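Local coordinates for protein UDP-4-amino-4,6-dideoxy-N-acetyl-beta-L-altrosamine transaminase (Helicobacter pylori, PDB 2FNU) that catalyses the transamination from L-glutamate that forms UDP-4-amino-4,6-dideoxy-N-acetyl-beta-L-altrosamine, the second step of pseudaminic acid biosynthesis, at residues Leu200-Lys203 and Met204-Phe207; Ser58-Leu61 and Thr62-Asn66; Pro272-Pro275 and Leu276-Asp279. All coordinates share one frame; numbering follows the deposited sequence.

Interaction 1: residues Leu200-Lys203 and Met204-Phe207; sequences LHEK and MKLF
Lys205 reaches back along the helix to His201 and Glu202, and two waters complete the meeting. Its NZ donates a hydrogen bond to water 1 at 2.8 Å, and that water lies in the plane of the imidazole at its edge, 3.1 Å from His201 NE2. A second N-H of the ammonium group points to water 2, which in turn donates to Glu202 OE1 at 2.6 Å. Because NZ of Lys205 and OE1 of Glu202 stay 4.6 Å apart, the opposite charges are coupled through solvent and not by a direct salt bridge. The extended lysine chain, with CG anti to N (chi1 -173°), runs alongside the glutamate in the same direction and holds the ammonium group between the two waters. The main chain has the i to i+4 pattern of an alpha helix: Met204 N donates to Leu200 O at 2.9 Å, almost straight at 170°, and Lys205, Leu206 and Phe207 repeat the step, the Leu206 N to Glu202 O bond being the longest at 3.3 Å. The helix is 198-208, which packs against edge strand 49-53 and neighbouring strand 191-195 of the large mixed sheet in this PLP-dependent aminotransferase fold; Asp197 accepts from Leu200 N at its start. Lys203 NZ is satisfied by the backbone oxygen of Asn66 on helix 56-66. On the buried side the Met204 thioether folds back at its last torsion, bringing CE within 3.9 Å of Leu200 CG, while the His201 ring stacks with that of His49.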
loop_
_atom_site.group_PDB
_atom_site.type_symbol
_atom_site.label_atom_id
_atom_site.label_comp_id
_atom_site.label_asym_id
_atom_site.label_seq_id
_atom_site.Cartn_x
_atom_site.Cartn_y
_atom_site.Cartn_z
ATOM N N LEU B 200 20.695 3.879 3.427
ATOM C CA LEU B 200 19.393 3.414 3.912
ATOM C C LEU B 200 18.280 3.855 2.955
ATOM O O LEU B 200 17.400 3.065 2.585
ATOM C CB LEU B 200 19.134 3.944 5.331
ATOM C CG LEU B 200 17.771 3.581 5.935
ATOM C CD1 LEU B 200 17.520 2.080 5.898
ATOM C CD2 LEU B 200 17.693 4.107 7.368
ATOM N N HIS B 201 18.318 5.128 2.563
ATOM C CA HIS B 201 17.382 5.630 1.547
ATOM C C HIS B 201 17.345 4.744 0.298
ATOM O O HIS B 201 16.279 4.302 -0.107
ATOM C CB HIS B 201 17.737 7.078 1.187
ATOM C CG HIS B 201 16.954 7.621 0.037
ATOM N ND1 HIS B 201 15.649 8.046 0.166
ATOM C CD2 HIS B 201 17.298 7.827 -1.257
ATOM C CE1 HIS B 201 15.221 8.483 -1.007
ATOM N NE2 HIS B 201 16.202 8.364 -1.886
ATOM N N GLU B 202 18.508 4.436 -0.272
ATOM C CA GLU B 202 18.517 3.636 -1.492
ATOM C C GLU B 202 17.968 2.218 -1.254
ATOM O O GLU B 202 17.293 1.668 -2.135
ATOM C CB GLU B 202 19.921 3.590 -2.112
ATOM C CG GLU B 202 20.486 4.964 -2.491
ATOM C CD GLU B 202 19.713 5.677 -3.601
ATOM O OE1 GLU B 202 18.902 5.040 -4.316
ATOM O OE2 GLU B 202 19.904 6.904 -3.746
ATOM N N LYS B 203 18.248 1.637 -0.084
ATOM C CA LYS B 203 17.717 0.283 0.226
ATOM C C LYS B 203 16.185 0.312 0.331
ATOM O O LYS B 203 15.486 -0.572 -0.201
ATOM C CB LYS B 203 18.268 -0.243 1.544
ATOM C CG LYS B 203 19.605 -0.923 1.451
ATOM C CD LYS B 203 20.078 -1.393 2.821
ATOM C CE LYS B 203 19.267 -2.578 3.341
ATOM N NZ LYS B 203 19.855 -3.204 4.595
ATOM N N MET B 204 15.670 1.321 1.032
ATOM C CA MET B 204 14.216 1.472 1.172
ATOM C C MET B 204 13.516 1.746 -0.150
ATOM O O MET B 204 12.406 1.263 -0.387
ATOM C CB MET B 204 13.911 2.583 2.172
ATOM C CG MET B 204 14.364 2.228 3.586
ATOM S SD MET B 204 13.790 3.406 4.847
ATOM C CE MET B 204 14.554 4.945 4.263
ATOM N N LYS B 205 14.179 2.508 -1.016
ATOM C CA LYS B 205 13.625 2.843 -2.315
ATOM C C LYS B 205 13.391 1.593 -3.163
ATOM O O LYS B 205 12.327 1.444 -3.770
ATOM C CB LYS B 205 14.551 3.841 -3.019
ATOM C CG LYS B 205 14.030 4.419 -4.318
ATOM C CD LYS B 205 15.065 5.420 -4.866
ATOM C CE LYS B 205 14.570 6.118 -6.111
ATOM N NZ LYS B 205 15.469 7.266 -6.424
ATOM N N LEU B 206 14.360 0.683 -3.183
ATOM C CA LEU B 206 14.170 -0.574 -3.906
ATOM C C LEU B 206 13.076 -1.431 -3.256
ATOM O O LEU B 206 12.261 -2.051 -3.965
ATOM C CB LEU B 206 15.482 -1.347 -3.990
ATOM C CG LEU B 206 16.523 -0.688 -4.887
ATOM C CD1 LEU B 206 17.886 -1.234 -4.534
ATOM C CD2 LEU B 206 16.171 -0.947 -6.364
ATOM N N PHE B 207 13.057 -1.454 -1.921
ATOM C CA PHE B 207 12.084 -2.295 -1.187
ATOM C C PHE B 207 10.657 -1.852 -1.470
ATOM O O PHE B 207 9.726 -2.678 -1.469
ATOM C CB PHE B 207 12.379 -2.204 0.302
ATOM C CG PHE B 207 11.629 -3.196 1.162
ATOM C CD1 PHE B 207 10.429 -2.829 1.794
ATOM C CD2 PHE B 207 12.159 -4.471 1.404
ATOM C CE1 PHE B 207 9.768 -3.723 2.644
ATOM C CE2 PHE B 207 11.509 -5.368 2.233
ATOM C CZ PHE B 207 10.309 -4.994 2.851
HETATM O O HOH W 1 15.185 9.450 -4.622
HETATM O O HOH W 2 17.996 6.116 -6.499
#

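Interaction 2: residues Ser58-Leu61 and Thr62-Asn66; sequences SALL and TLYRN
Ser58 O accepts two bonds from Thr62, the backbone N at 2.9 Å and the hydroxyl OG1, which donates at 2.8 Å. The two donors arrive from opposite faces of the carbonyl plane, each well tilted from it. With OG1 beside its own N (chi1 -61°), the threonine hydroxyl can reach back one turn and is satisfied within the helix. Tyr64 N to Leu60 O, 2.8 Å and 168° at the hydrogen, is as short, and Leu63 and Arg65 continue the pattern. The same Leu60 O lies over one face of the tyrosine ring, 3.2 Å from Tyr64 CG. Beyond it the Leu60 and Tyr64 side chains run side by side, Leu60 CD2 lying 3.7 Å from Tyr64 OH, whose hydrogen bond is to Thr87 O. Leu61 CD1 meets Arg65 CG at 3.8 Å; the guanidinium group continues to a salt bridge with Glu93 of the second subunit. Leu60 also touches the PMP cofactor, and Ala59 and Leu63 pack on strand 174-178. Helix 56-66 begins with the cofactor-pocket residues Ala56 and Thr57, directly after Ser55, consistent with the fold type I arrangement of PLP-dependent aminotransferases.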
loop_
_atom_site.group_PDB
_atom_site.type_symbol
_atom_site.label_atom_id
_atom_site.label_comp_id
_atom_site.label_asym_id
_atom_site.label_seq_id
_atom_site.Cartn_x
_atom_site.Cartn_y
_atom_site.Cartn_z
ATOM N N SER B 58 3.232 1.017 5.804
ATOM C CA SER B 58 4.176 0.524 4.790
ATOM C C SER B 58 5.566 1.121 4.978
ATOM O O SER B 58 6.587 0.419 4.832
ATOM C CB SER B 58 3.668 0.794 3.372
ATOM O OG SER B 58 2.499 0.040 3.107
ATOM N N ALA B 59 5.599 2.425 5.271
ATOM C CA ALA B 59 6.843 3.116 5.583
ATOM C C ALA B 59 7.545 2.481 6.790
ATOM O O ALA B 59 8.767 2.236 6.752
ATOM C CB ALA B 59 6.567 4.584 5.824
ATOM N N LEU B 60 6.780 2.186 7.849
ATOM C CA LEU B 60 7.367 1.592 9.051
ATOM C C LEU B 60 7.959 0.218 8.740
ATOM O O LEU B 60 9.081 -0.091 9.165
ATOM C CB LEU B 60 6.317 1.467 10.177
ATOM C CG LEU B 60 5.950 2.744 10.928
ATOM C CD1 LEU B 60 4.666 2.552 11.728
ATOM C CD2 LEU B 60 7.071 3.180 11.849
ATOM N N LEU B 61 7.216 -0.614 8.001
ATOM C CA LEU B 61 7.733 -1.940 7.668
ATOM C C LEU B 61 9.024 -1.790 6.861
ATOM O O LEU B 61 10.017 -2.483 7.103
ATOM C CB LEU B 61 6.736 -2.730 6.826
ATOM C CG LEU B 61 7.250 -4.089 6.326
ATOM C CD1 LEU B 61 7.425 -5.045 7.515
ATOM C CD2 LEU B 61 6.298 -4.690 5.293
ATOM N N THR B 62 9.005 -0.889 5.888
ATOM C CA THR B 62 10.185 -0.689 5.038
ATOM C C THR B 62 11.396 -0.233 5.858
ATOM O O THR B 62 12.510 -0.720 5.657
ATOM C CB THR B 62 9.860 0.327 3.934
ATOM O OG1 THR B 62 8.784 -0.208 3.152
ATOM C CG2 THR B 62 11.074 0.569 3.018
ATOM N N LEU B 63 11.166 0.687 6.784
ATOM C CA LEU B 63 12.235 1.136 7.679
ATOM C C LEU B 63 12.733 -0.014 8.571
ATOM O O LEU B 63 13.956 -0.247 8.672
ATOM C CB LEU B 63 11.761 2.318 8.540
ATOM C CG LEU B 63 12.783 2.771 9.595
ATOM C CD1 LEU B 63 14.143 3.147 8.978
ATOM C CD2 LEU B 63 12.159 3.976 10.330
ATOM N N TYR B 64 11.814 -0.719 9.230
ATOM C CA TYR B 64 12.229 -1.753 10.174
ATOM C C TYR B 64 12.983 -2.885 9.485
ATOM O O TYR B 64 13.891 -3.476 10.082
ATOM C CB TYR B 64 11.005 -2.345 10.872
ATOM C CG TYR B 64 10.256 -1.421 11.837
ATOM C CD1 TYR B 64 8.968 -1.740 12.239
ATOM C CD2 TYR B 64 10.848 -0.251 12.359
ATOM C CE1 TYR B 64 8.267 -0.959 13.154
ATOM C CE2 TYR B 64 10.161 0.556 13.264
ATOM C CZ TYR B 64 8.855 0.183 13.667
ATOM O OH TYR B 64 8.142 0.944 14.572
ATOM N N ARG B 65 12.599 -3.197 8.248
ATOM C CA ARG B 65 13.220 -4.299 7.517
ATOM C C ARG B 65 14.596 -3.917 7.003
ATOM O O ARG B 65 15.447 -4.792 6.783
ATOM C CB ARG B 65 12.342 -4.733 6.326
ATOM C CG ARG B 65 11.115 -5.572 6.731
ATOM C CD ARG B 65 11.477 -7.031 7.111
ATOM N NE ARG B 65 12.118 -7.730 5.989
ATOM C CZ ARG B 65 11.457 -8.257 4.953
ATOM N NH1 ARG B 65 10.124 -8.220 4.894
ATOM N NH2 ARG B 65 12.148 -8.821 3.965
ATOM N N ASN B 66 14.822 -2.619 6.801
ATOM C CA ASN B 66 16.016 -2.188 6.066
ATOM C C ASN B 66 17.076 -1.434 6.866
ATOM O O ASN B 66 18.216 -1.303 6.393
ATOM C CB ASN B 66 15.624 -1.378 4.820
ATOM C CG ASN B 66 14.957 -2.242 3.765
ATOM O OD1 ASN B 66 13.722 -2.272 3.645
ATOM N ND2 ASN B 66 15.759 -2.961 3.009
#

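Interaction 3: residues Pro272-Pro275 and Leu276-Asp279; sequences PLHP and LLKD
Leu276 N donates to Leu273 O at 3.0 Å, the shortest hydrogen bond between protein atoms in this turn. One residue on, Leu277 N bonds to His274 O at 3.2 Å. The donors sit above the carbonyl planes, with C=O...N angles of 132° and 124°, the bent approach expected of i to i+3 bonds and unlike the straighter one of an alpha helix. Pro275, which has no N-H to offer, occupies the middle of the bend, its ring packing on Asp261 of helix 246-264. Water 3 then joins the exit of the turn: it donates to Leu277 O at 2.7 Å and, weakly, to Pro275 O. Among side chains the closest meeting is between the His274 imidazole and Leu277, whose methyl CD1 comes to 3.5 Å from ND1 and 3.8 Å from CE1. CG of the histidine lies anti to its N (chi1 178°), which sends the ring toward helix 246-264, where NE2 makes a weak hydrogen bond to Glu254. On the other flank Leu273 CD2 and Leu276 CD1 are 4.4 Å apart, a looser apolar contact, while Leu273 itself rests on Pro287 and Leu289 of strand 286-290. Two overlapping i to i+3 bonds make this a short 3-10 turn, set in the loop that leads from strand 270-272 toward strand 286-290.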
loop_
_atom_site.group_PDB
_atom_site.type_symbol
_atom_site.label_atom_id
_atom_site.label_comp_id
_atom_site.label_asym_id
_atom_site.label_seq_id
_atom_site.Cartn_x
_atom_site.Cartn_y
_atom_site.Cartn_z
ATOM N N PRO B 272 -5.655 19.796 30.324
ATOM C CA PRO B 272 -5.228 19.761 28.932
ATOM C C PRO B 272 -3.703 19.688 28.863
ATOM O O PRO B 272 -2.992 20.291 29.691
ATOM C CB PRO B 272 -5.700 21.108 28.370
ATOM C CG PRO B 272 -6.600 21.688 29.418
ATOM C CD PRO B 272 -6.166 21.124 30.711
ATOM N N LEU B 273 -3.189 18.987 27.858
ATOM C CA LEU B 273 -1.740 18.902 27.687
ATOM C C LEU B 273 -1.179 20.105 26.933
ATOM O O LEU B 273 -0.001 20.434 27.081
ATOM C CB LEU B 273 -1.364 17.619 26.940
ATOM C CG LEU B 273 -1.573 16.299 27.693
ATOM C CD1 LEU B 273 -1.071 15.129 26.834
ATOM C CD2 LEU B 273 -0.846 16.314 29.039
ATOM N N HIS B 274 -2.009 20.771 26.129
ATOM C CA HIS B 274 -1.491 21.821 25.233
ATOM C C HIS B 274 -0.737 22.980 25.916
ATOM O O HIS B 274 0.281 23.434 25.389
ATOM C CB HIS B 274 -2.581 22.300 24.253
ATOM C CG HIS B 274 -2.140 23.402 23.343
ATOM N ND1 HIS B 274 -1.499 23.189 22.140
ATOM C CD2 HIS B 274 -2.236 24.743 23.484
ATOM C CE1 HIS B 274 -1.230 24.357 21.574
ATOM N NE2 HIS B 274 -1.673 25.313 22.371
ATOM N N PRO B 275 -1.226 23.468 27.072
ATOM C CA PRO B 275 -0.481 24.555 27.733
ATOM C C PRO B 275 0.938 24.205 28.175
ATOM O O PRO B 275 1.702 25.124 28.516
ATOM C CB PRO B 275 -1.345 24.885 28.960
ATOM C CG PRO B 275 -2.728 24.471 28.548
ATOM C CD PRO B 275 -2.494 23.187 27.783
ATOM N N LEU B 276 1.287 22.916 28.185
ATOM C CA LEU B 276 2.595 22.493 28.675
ATOM C C LEU B 276 3.664 22.427 27.583
ATOM O O LEU B 276 4.828 22.127 27.870
ATOM C CB LEU B 276 2.470 21.143 29.378
ATOM C CG LEU B 276 1.399 21.114 30.477
ATOM C CD1 LEU B 276 1.252 19.687 31.012
ATOM C CD2 LEU B 276 1.680 22.121 31.619
ATOM N N LEU B 277 3.281 22.696 26.337
ATOM C CA LEU B 277 4.239 22.614 25.224
ATOM C C LEU B 277 5.372 23.619 25.393
ATOM O O LEU B 277 5.142 24.754 25.817
ATOM C CB LEU B 277 3.542 22.880 23.896
ATOM C CG LEU B 277 2.560 21.841 23.358
ATOM C CD1 LEU B 277 1.925 22.395 22.098
ATOM C CD2 LEU B 277 3.276 20.544 23.064
ATOM N N LYS B 278 6.579 23.202 25.010
ATOM C CA LYS B 278 7.762 24.074 25.032
ATOM C C LYS B 278 8.279 24.351 23.626
ATOM O O LYS B 278 9.148 25.200 23.439
ATOM C CB LYS B 278 8.866 23.450 25.887
ATOM C CG LYS B 278 8.513 23.426 27.372
ATOM C CD LYS B 278 9.593 22.742 28.198
ATOM C CE LYS B 278 9.240 22.769 29.681
ATOM N NZ LYS B 278 10.221 22.010 30.505
ATOM N N ASP B 279 7.743 23.640 22.639
ATOM C CA ASP B 279 8.084 23.894 21.242
ATOM C C ASP B 279 6.805 23.835 20.431
ATOM O O ASP B 279 5.771 23.340 20.910
ATOM C CB ASP B 279 9.056 22.841 20.693
ATOM C CG ASP B 279 10.523 23.248 20.847
ATOM O OD1 ASP B 279 10.991 24.207 20.158
ATOM O OD2 ASP B 279 11.209 22.568 21.627
HETATM O O HOH W 3 3.207 26.656 25.943
#

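How the interactions relate
From the N terminus the contacts come in the order interaction 2, interaction 1, interaction 3, strictly in series: none nests in or crosses another, and each closes only a helical turn or two, not a long loop. Residues 58-66 and 200-207 are nevertheless neighbours in space, their centres 10 Å apart; Phe207 CD1 packs 3.4 Å from Thr62 OG1, joining helix 56-66 to helix 198-208, while Leu60 meets Met90 of helix 86-93. Interaction 3 stands apart, on the opposite side of the chain's centre, about 36 Å from interaction 1 and 31 Å from interaction 2 between centres, and belongs with helix 246-264 and strand 286-290.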